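PDB 3MUQ: PBP domain-containing protein from Vibrio parahaemolyticus, which is of unknown function but has the fold of periplasmic binding proteins and so probably captures a small ligand outside the cytoplasm. Local coordinates for residues 7-21 with 49-61. Sequence-based numbering, arbitrary orientation.
Sequences VRLATTTSTYHSGLL and MGENGDVDLVMTH
Two neighbouring parallel strands of a periplasmic-binding-protein lobe, 7-12 and 57-60, meet here. A10 ties them together: its N donates to L57 O (3.1 Å), and its O accepts from M59 N. Its small CB lets the selenomethionine M49, bent at its last torsion, bring CE to 3.6 Å from it, with V55 CG2 and V58 CG1 alongside. On the other face of the sheet, L9 CD1 reaches over the strand to L57 CG and M59 CB, while the long, unbranched selenomethionine M59 ends with SE beside L20 CD2 (4.2 Å), linking strand 57-60 to helix 20-32.

At the strand entrance, D56 OD2 accepts R8 N nearly straight (2.8 Å) on its anti side and also forms a salt bridge with R8 NH1. The guanidinium stands almost perpendicular to the carboxylate, at 88°, so this is not the flat, side-by-side bidentate pairing. With chi3 at -67° the arginine chain turns back and NE donates to D54 O (3.1 Å), so R8 holds both the aspartate and the loop that leaves helix 43-51 through the Schellman turn at G53. N212 N binds the other carboxylate oxygen, D56 OD1.

At the C-terminal ends, T11 keeps OG1 anti to its backbone N (chi1 -165°), from where it donates to M59 O at 2.6 Å. T12 is the N-cap residue of helix 13-18, and T12 OG1 and T15 OG1 share a hydrogen bond of 2.8 Å. Both hydroxyls lie near the plane of the H61 ring, at its edge, with T12 OG1 3.4 Å from H61 CE1; Y198 meets that ring as well. Strand 6-12 lies between strands 35-41 and 57-60, with helices 20-32 and 43-51 making the crossovers, as is characteristic of the alpha/beta lobes of periplasmic binding proteins.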
ATOM      1  N   VAL A   7       6.660 -20.679  -8.364  1.00 20.50           N
ATOM      2  CA  VAL A   7       5.944 -20.201  -7.198  1.00 17.37           C
ATOM      3  C   VAL A   7       4.461 -20.407  -7.457  1.00 22.02           C
ATOM      4  O   VAL A   7       3.935 -19.936  -8.453  1.00 22.98           O
ATOM      5  CB  VAL A   7       6.200 -18.696  -6.962  1.00 14.84           C
ATOM      6  CG1 VAL A   7       5.492 -18.237  -5.690  1.00 12.05           C
ATOM      7  CG2 VAL A   7       7.712 -18.402  -6.895  1.00 13.20           C
ATOM      8  N   ARG A   8       3.792 -21.134  -6.577  1.00 16.11           N
ATOM      9  CA  ARG A   8       2.371 -21.380  -6.736  1.00 14.55           C
ATOM     10  C   ARG A   8       1.578 -20.436  -5.837  1.00 15.27           C
ATOM     11  O   ARG A   8       1.789 -20.407  -4.621  1.00 16.46           O
ATOM     12  CB  ARG A   8       2.052 -22.847  -6.413  1.00 21.89           C
ATOM     13  CG  ARG A   8       2.810 -23.835  -7.282  1.00 31.93           C
ATOM     14  CD  ARG A   8       2.443 -25.279  -6.958  1.00 52.38           C
ATOM     15  NE  ARG A   8       2.884 -25.686  -5.628  1.00 55.72           N
ATOM     16  CZ  ARG A   8       4.068 -25.382  -5.109  1.00 50.37           C
ATOM     17  NH1 ARG A   8       4.945 -24.678  -5.822  1.00 49.31           N
ATOM     18  NH2 ARG A   8       4.373 -25.783  -3.875  1.00 35.86           N
ATOM     19  N   LEU A   9       0.672 -19.676  -6.452  1.00 16.88           N
ATOM     20  CA  LEU A   9      -0.179 -18.709  -5.765  1.00 12.18           C
ATOM     21  C   LEU A   9      -1.629 -19.152  -5.819  1.00 18.57           C
ATOM     22  O   LEU A   9      -2.171 -19.358  -6.905  1.00 18.10           O
ATOM     23  CB  LEU A   9      -0.080 -17.332  -6.454  1.00 11.65           C
ATOM     24  CG  LEU A   9      -1.073 -16.270  -5.965  1.00 14.41           C
ATOM     25  CD1 LEU A   9      -0.795 -15.886  -4.485  1.00 12.01           C
ATOM     26  CD2 LEU A   9      -1.059 -15.037  -6.871  1.00 15.16           C
ATOM     27  N   ALA A  10      -2.263 -19.305  -4.659  1.00 16.50           N
ATOM     28  CA  ALA A  10      -3.714 -19.490  -4.626  1.00 17.66           C
ATOM     29  C   ALA A  10      -4.364 -18.126  -4.466  1.00 16.75           C
ATOM     30  O   ALA A  10      -3.959 -17.329  -3.606  1.00 17.34           O
ATOM     31  CB  ALA A  10      -4.143 -20.433  -3.471  1.00 10.95           C
ATOM     32  N   THR A  11      -5.361 -17.833  -5.295  1.00 18.96           N
ATOM     33  CA  THR A  11      -6.118 -16.592  -5.115  1.00 23.46           C
ATOM     34  C   THR A  11      -7.583 -16.806  -5.465  1.00 21.84           C
ATOM     35  O   THR A  11      -7.990 -17.921  -5.787  1.00 23.56           O
ATOM     36  CB  THR A  11      -5.538 -15.431  -5.974  1.00 24.08           C
ATOM     37  OG1 THR A  11      -6.058 -14.172  -5.516  1.00 18.10           O
ATOM     38  CG2 THR A  11      -5.871 -15.636  -7.447  1.00 23.62           C
ATOM     39  N   THR A  12      -8.376 -15.738  -5.415  1.00 15.67           N
ATOM     40  CA  THR A  12      -9.795 -15.855  -5.736  1.00 22.08           C
ATOM     41  C   THR A  12     -10.103 -15.737  -7.233  1.00 23.08           C
ATOM     42  O   THR A  12      -9.343 -15.157  -8.004  1.00 21.10           O
ATOM     43  CB  THR A  12     -10.642 -14.791  -5.016  1.00 26.00           C
ATOM     44  OG1 THR A  12     -10.488 -13.531  -5.679  1.00 28.28           O
ATOM     45  CG2 THR A  12     -10.237 -14.669  -3.544  1.00 27.71           C
ATOM     46  N   THR A  13     -11.244 -16.292  -7.621  1.00 32.32           N
ATOM     47  CA  THR A  13     -11.741 -16.176  -8.986  1.00 32.56           C
ATOM     48  C   THR A  13     -11.916 -14.709  -9.364  1.00 27.72           C
ATOM     49  O   THR A  13     -11.520 -14.308 -10.449  1.00 32.02           O
ATOM     50  CB  THR A  13     -13.079 -16.923  -9.150  1.00 34.37           C
ATOM     51  OG1 THR A  13     -12.962 -18.233  -8.578  1.00 37.37           O
ATOM     52  CG2 THR A  13     -13.437 -17.052 -10.619  1.00 39.99           C
ATOM     53  N   SER A  14     -12.503 -13.921  -8.463  1.00 29.66           N
ATOM     54  CA  SER A  14     -12.612 -12.475  -8.643  1.00 35.15           C
ATOM     55  C   SER A  14     -11.288 -11.896  -9.100  1.00 34.06           C
ATOM     56  O   SER A  14     -11.196 -11.229 -10.133  1.00 27.15           O
ATOM     57  CB  SER A  14     -12.960 -11.804  -7.317  1.00 42.49           C
ATOM     58  OG  SER A  14     -14.351 -11.803  -7.100  1.00 57.65           O
ATOM     59  N   THR A  15     -10.266 -12.153  -8.295  1.00 30.24           N
ATOM     60  CA  THR A  15      -8.939 -11.595  -8.511  1.00 26.23           C
ATOM     61  C   THR A  15      -8.360 -12.031  -9.855  1.00 25.94           C
ATOM     62  O   THR A  15      -7.837 -11.211 -10.617  1.00 23.73           O
ATOM     63  CB  THR A  15      -8.001 -12.019  -7.372  1.00 23.60           C
ATOM     64  OG1 THR A  15      -8.558 -11.594  -6.116  1.00 26.77           O
ATOM     65  CG2 THR A  15      -6.634 -11.409  -7.561  1.00 21.25           C
ATOM     66  N   TYR A  16      -8.462 -13.323 -10.145  1.00 23.70           N
ATOM     67  CA  TYR A  16      -7.969 -13.854 -11.410  1.00 26.08           C
ATOM     68  C   TYR A  16      -8.609 -13.148 -12.595  1.00 29.51           C
ATOM     69  O   TYR A  16      -7.934 -12.813 -13.570  1.00 33.63           O
ATOM     70  CB  TYR A  16      -8.236 -15.360 -11.509  1.00 30.01           C
ATOM     71  CG  TYR A  16      -7.793 -15.976 -12.823  1.00 32.31           C
ATOM     72  CD1 TYR A  16      -6.468 -16.330 -13.037  1.00 39.40           C
ATOM     73  CD2 TYR A  16      -8.700 -16.197 -13.849  1.00 37.73           C
ATOM     74  CE1 TYR A  16      -6.055 -16.892 -14.239  1.00 43.98           C
ATOM     75  CE2 TYR A  16      -8.299 -16.762 -15.055  1.00 43.15           C
ATOM     76  CZ  TYR A  16      -6.975 -17.104 -15.242  1.00 45.06           C
ATOM     77  OH  TYR A  16      -6.572 -17.662 -16.438  1.00 52.15           O
ATOM     78  N   HIS A  17      -9.912 -12.924 -12.522  1.00 29.56           N
ATOM     79  CA  HIS A  17     -10.606 -12.325 -13.654  1.00 38.42           C
ATOM     80  C   HIS A  17     -10.412 -10.821 -13.730  1.00 34.53           C
ATOM     81  O   HIS A  17     -10.510 -10.236 -14.808  1.00 30.66           O
ATOM     82  CB  HIS A  17     -12.083 -12.717 -13.673  1.00 47.56           C
ATOM     83  CG  HIS A  17     -12.298 -14.157 -14.012  1.00 62.84           C
ATOM     84  ND1 HIS A  17     -13.310 -14.914 -13.462  1.00 71.98           N
ATOM     85  CD2 HIS A  17     -11.602 -14.989 -14.824  1.00 69.16           C
ATOM     86  CE1 HIS A  17     -13.240 -16.146 -13.935  1.00 78.25           C
ATOM     87  NE2 HIS A  17     -12.211 -16.219 -14.762  1.00 76.92           N
ATOM     88  N   SER A  18     -10.104 -10.211 -12.587  1.00 27.96           N
ATOM     89  CA  SER A  18      -9.864  -8.777 -12.505  1.00 27.35           C
ATOM     90  C   SER A  18      -8.779  -8.301 -13.478  1.00 28.30           C
ATOM     91  O   SER A  18      -8.810  -7.164 -13.936  1.00 28.57           O
ATOM     92  CB  SER A  18      -9.480  -8.388 -11.072  1.00 26.59           C
ATOM     93  OG  SER A  18      -8.098  -8.597 -10.839  1.00 30.77           O
ATOM     94  N   GLY A  19      -7.818  -9.168 -13.786  1.00 30.37           N
ATOM     95  CA  GLY A  19      -6.691  -8.779 -14.619  1.00 26.65           C
ATOM     96  C   GLY A  19      -5.478  -8.270 -13.845  1.00 28.03           C
ATOM     97  O   GLY A  19      -4.413  -8.046 -14.421  1.00 23.86           O
ATOM     98  N   LEU A  20      -5.631  -8.094 -12.535  1.00 23.83           N
ATOM     99  CA  LEU A  20      -4.527  -7.641 -11.689  1.00 19.86           C
ATOM    100  C   LEU A  20      -3.201  -8.364 -11.962  1.00 17.88           C
ATOM    101  O   LEU A  20      -2.159  -7.736 -12.153  1.00 23.20           O
ATOM    102  CB  LEU A  20      -4.888  -7.803 -10.213  1.00 18.83           C
ATOM    103  CG  LEU A  20      -3.773  -7.479  -9.198  1.00 24.52           C
ATOM    104  CD1 LEU A  20      -3.356  -6.005  -9.248  1.00 24.72           C
ATOM    105  CD2 LEU A  20      -4.226  -7.880  -7.796  1.00 27.41           C
ATOM    106  N   LEU A  21      -3.245  -9.689 -11.964  1.00 14.25           N
ATOM    107  CA  LEU A  21      -2.034 -10.482 -12.065  1.00 23.53           C
ATOM    108  C   LEU A  21      -1.368 -10.367 -13.439  1.00 29.19           C
ATOM    109  O   LEU A  21      -0.133 -10.418 -13.549  1.00 24.83           O
ATOM    110  CB  LEU A  21      -2.326 -11.929 -11.661  1.00 24.99           C
ATOM    111  CG  LEU A  21      -2.658 -11.988 -10.161  1.00 29.71           C
ATOM    112  CD1 LEU A  21      -3.335 -13.278  -9.740  1.00 31.79           C
ATOM    113  CD2 LEU A  21      -1.398 -11.745  -9.334  1.00 27.24           C
HETATM  114  N   MSE A  49      -6.166 -24.594   0.440  1.00 15.06           N
HETATM  115  CA  MSE A  49      -5.006 -25.078  -0.280  1.00 12.74           C
HETATM  116  C   MSE A  49      -3.713 -24.632   0.433  1.00 17.20           C
HETATM  117  O   MSE A  49      -2.716 -25.365   0.453  1.00 18.33           O
HETATM  118  CB  MSE A  49      -5.055 -24.571  -1.724  1.00 15.44           C
HETATM  119  CG  MSE A  49      -6.107 -25.295  -2.605  1.00 19.61           C
HETATM  120 SE   MSE A  49      -5.938 -24.752  -4.487  0.73 31.60          SE
HETATM  121  CE  MSE A  49      -6.636 -22.937  -4.374  1.00 27.55           C
ATOM    122  N   GLY A  50      -3.731 -23.425   1.008  1.00 13.90           N
ATOM    123  CA  GLY A  50      -2.607 -22.946   1.798  1.00 13.40           C
ATOM    124  C   GLY A  50      -2.455 -23.730   3.094  1.00 15.71           C
ATOM    125  O   GLY A  50      -1.349 -24.148   3.482  1.00 18.47           O
ATOM    126  N   GLU A  51      -3.576 -23.954   3.767  1.00 12.79           N
ATOM    127  CA  GLU A  51      -3.592 -24.820   4.958  1.00 13.65           C
ATOM    128  C   GLU A  51      -3.042 -26.228   4.665  1.00 16.75           C
ATOM    129  O   GLU A  51      -2.365 -26.841   5.503  1.00 12.92           O
ATOM    130  CB  GLU A  51      -5.022 -24.923   5.516  1.00 17.01           C
ATOM    131  CG  GLU A  51      -5.168 -25.837   6.751  1.00 18.73           C
ATOM    132  CD  GLU A  51      -6.627 -26.113   7.082  1.00 27.32           C
ATOM    133  OE1 GLU A  51      -7.498 -25.320   6.646  1.00 25.13           O
ATOM    134  OE2 GLU A  51      -6.900 -27.127   7.765  1.00 28.12           O
ATOM    135  N   ASN A  52      -3.353 -26.746   3.480  1.00 17.01           N
ATOM    136  CA  ASN A  52      -2.899 -28.086   3.107  1.00 17.40           C
ATOM    137  C   ASN A  52      -1.501 -28.141   2.470  1.00 22.26           C
ATOM    138  O   ASN A  52      -0.990 -29.223   2.182  1.00 20.22           O
ATOM    139  CB  ASN A  52      -3.928 -28.770   2.214  1.00 13.95           C
ATOM    140  CG  ASN A  52      -5.109 -29.296   3.001  1.00 24.91           C
ATOM    141  OD1 ASN A  52      -5.060 -29.346   4.231  1.00 21.15           O
ATOM    142  ND2 ASN A  52      -6.175 -29.706   2.299  1.00 19.89           N
ATOM    143  N   GLY A  53      -0.884 -26.981   2.252  1.00 14.98           N
ATOM    144  CA  GLY A  53       0.461 -26.945   1.699  1.00 13.17           C
ATOM    145  C   GLY A  53       0.538 -27.279   0.220  1.00 21.00           C
ATOM    146  O   GLY A  53       1.578 -27.728  -0.269  1.00 18.30           O
ATOM    147  N   ASP A  54      -0.562 -27.046  -0.497  1.00 17.21           N
ATOM    148  CA  ASP A  54      -0.618 -27.312  -1.934  1.00 21.12           C
ATOM    149  C   ASP A  54       0.065 -26.190  -2.713  1.00 23.82           C
ATOM    150  O   ASP A  54       0.507 -26.407  -3.838  1.00 20.18           O
ATOM    151  CB  ASP A  54      -2.071 -27.410  -2.444  1.00 18.36           C
ATOM    152  CG  ASP A  54      -2.919 -28.401  -1.671  1.00 20.08           C
ATOM    153  OD1 ASP A  54      -2.365 -29.243  -0.934  1.00 19.68           O
ATOM    154  OD2 ASP A  54      -4.165 -28.344  -1.814  1.00 21.22           O
ATOM    155  N   VAL A  55       0.102 -24.987  -2.123  1.00 16.79           N
ATOM    156  CA  VAL A  55       0.651 -23.804  -2.777  1.00 13.84           C
ATOM    157  C   VAL A  55       1.644 -23.112  -1.832  1.00 17.82           C
ATOM    158  O   VAL A  55       1.740 -23.469  -0.654  1.00 11.74           O
ATOM    159  CB  VAL A  55      -0.457 -22.794  -3.159  1.00 10.62           C
ATOM    160  CG1 VAL A  55      -1.419 -23.384  -4.201  1.00 10.97           C
ATOM    161  CG2 VAL A  55      -1.210 -22.327  -1.914  1.00 13.50           C
ATOM    162  N   ASP A  56       2.348 -22.103  -2.336  1.00 14.54           N
ATOM    163  CA  ASP A  56       3.402 -21.445  -1.555  1.00 10.61           C
ATOM    164  C   ASP A  56       2.950 -20.187  -0.838  1.00 14.97           C
ATOM    165  O   ASP A  56       3.561 -19.791   0.159  1.00 15.27           O
ATOM    166  CB  ASP A  56       4.594 -21.119  -2.443  1.00 12.20           C
ATOM    167  CG  ASP A  56       5.100 -22.334  -3.192  1.00 17.95           C
ATOM    168  OD1 ASP A  56       5.383 -23.355  -2.533  1.00 17.92           O
ATOM    169  OD2 ASP A  56       5.218 -22.267  -4.431  1.00 21.88           O
ATOM    170  N   LEU A  57       1.917 -19.538  -1.367  1.00 13.84           N
ATOM    171  CA  LEU A  57       1.334 -18.378  -0.706  1.00 15.23           C
ATOM    172  C   LEU A  57      -0.072 -18.116  -1.231  1.00 17.01           C
ATOM    173  O   LEU A  57      -0.474 -18.671  -2.259  1.00 16.55           O
ATOM    174  CB  LEU A  57       2.229 -17.136  -0.858  1.00 13.12           C
ATOM    175  CG  LEU A  57       2.205 -16.345  -2.180  1.00 14.94           C
ATOM    176  CD1 LEU A  57       3.006 -15.043  -2.033  1.00 15.66           C
ATOM    177  CD2 LEU A  57       2.737 -17.181  -3.354  1.00  8.38           C
ATOM    178  N   VAL A  58      -0.818 -17.269  -0.524  1.00 18.57           N
ATOM    179  CA  VAL A  58      -2.189 -16.963  -0.899  1.00 11.31           C
ATOM    180  C   VAL A  58      -2.441 -15.460  -0.984  1.00 14.98           C
ATOM    181  O   VAL A  58      -1.793 -14.658  -0.301  1.00 15.13           O
ATOM    182  CB  VAL A  58      -3.220 -17.562   0.098  1.00 21.28           C
ATOM    183  CG1 VAL A  58      -3.084 -19.086   0.204  1.00 16.82           C
ATOM    184  CG2 VAL A  58      -3.061 -16.912   1.452  1.00 24.13           C
HETATM  185  N   MSE A  59      -3.391 -15.083  -1.830  1.00 15.54           N
HETATM  186  CA  MSE A  59      -3.802 -13.691  -1.942  1.00 15.24           C
HETATM  187  C   MSE A  59      -5.317 -13.638  -1.936  1.00 17.64           C
HETATM  188  O   MSE A  59      -5.949 -14.105  -2.874  1.00 19.43           O
HETATM  189  CB  MSE A  59      -3.270 -13.089  -3.240  1.00 14.23           C
HETATM  190  CG  MSE A  59      -3.709 -11.640  -3.487  1.00 14.52           C
HETATM  191 SE   MSE A  59      -3.114 -10.980  -5.231  0.59 25.62          SE
HETATM  192  CE  MSE A  59      -1.171 -11.159  -4.973  1.00 20.43           C
ATOM    193  N   THR A  60      -5.899 -13.101  -0.870  1.00 13.62           N
ATOM    194  CA  THR A  60      -7.344 -13.005  -0.763  1.00 13.06           C
ATOM    195  C   THR A  60      -7.735 -11.618  -0.231  1.00 19.35           C
ATOM    196  O   THR A  60      -6.872 -10.792   0.096  1.00 20.28           O
ATOM    197  CB  THR A  60      -7.925 -14.107   0.164  1.00 32.84           C
ATOM    198  OG1 THR A  60      -7.293 -14.035   1.444  1.00 25.60           O
ATOM    199  CG2 THR A  60      -7.679 -15.490  -0.415  1.00 29.95           C
ATOM    200  N   HIS A  61      -9.034 -11.363  -0.154  1.00 17.39           N
ATOM    201  CA  HIS A  61      -9.532 -10.101   0.371  1.00 19.16           C
ATOM    202  C   HIS A  61     -10.661 -10.376   1.361  1.00 22.00           C
ATOM    203  O   HIS A  61     -11.785  -9.900   1.180  1.00 26.70           O
ATOM    204  CB  HIS A  61      -9.984  -9.187  -0.774  1.00 19.08           C
ATOM    205  CG  HIS A  61     -10.895  -9.857  -1.760  1.00 29.25           C
ATOM    206  ND1 HIS A  61     -10.425 -10.578  -2.836  1.00 32.95           N
ATOM    207  CD2 HIS A  61     -12.247  -9.913  -1.831  1.00 28.53           C
ATOM    208  CE1 HIS A  61     -11.447 -11.053  -3.527  1.00 30.68           C
ATOM    209  NE2 HIS A  61     -12.563 -10.663  -2.940  1.00 30.28           N
TER
HETATM  210  O   HOH W   1       2.994 -28.583  -2.747  1.00 48.31           O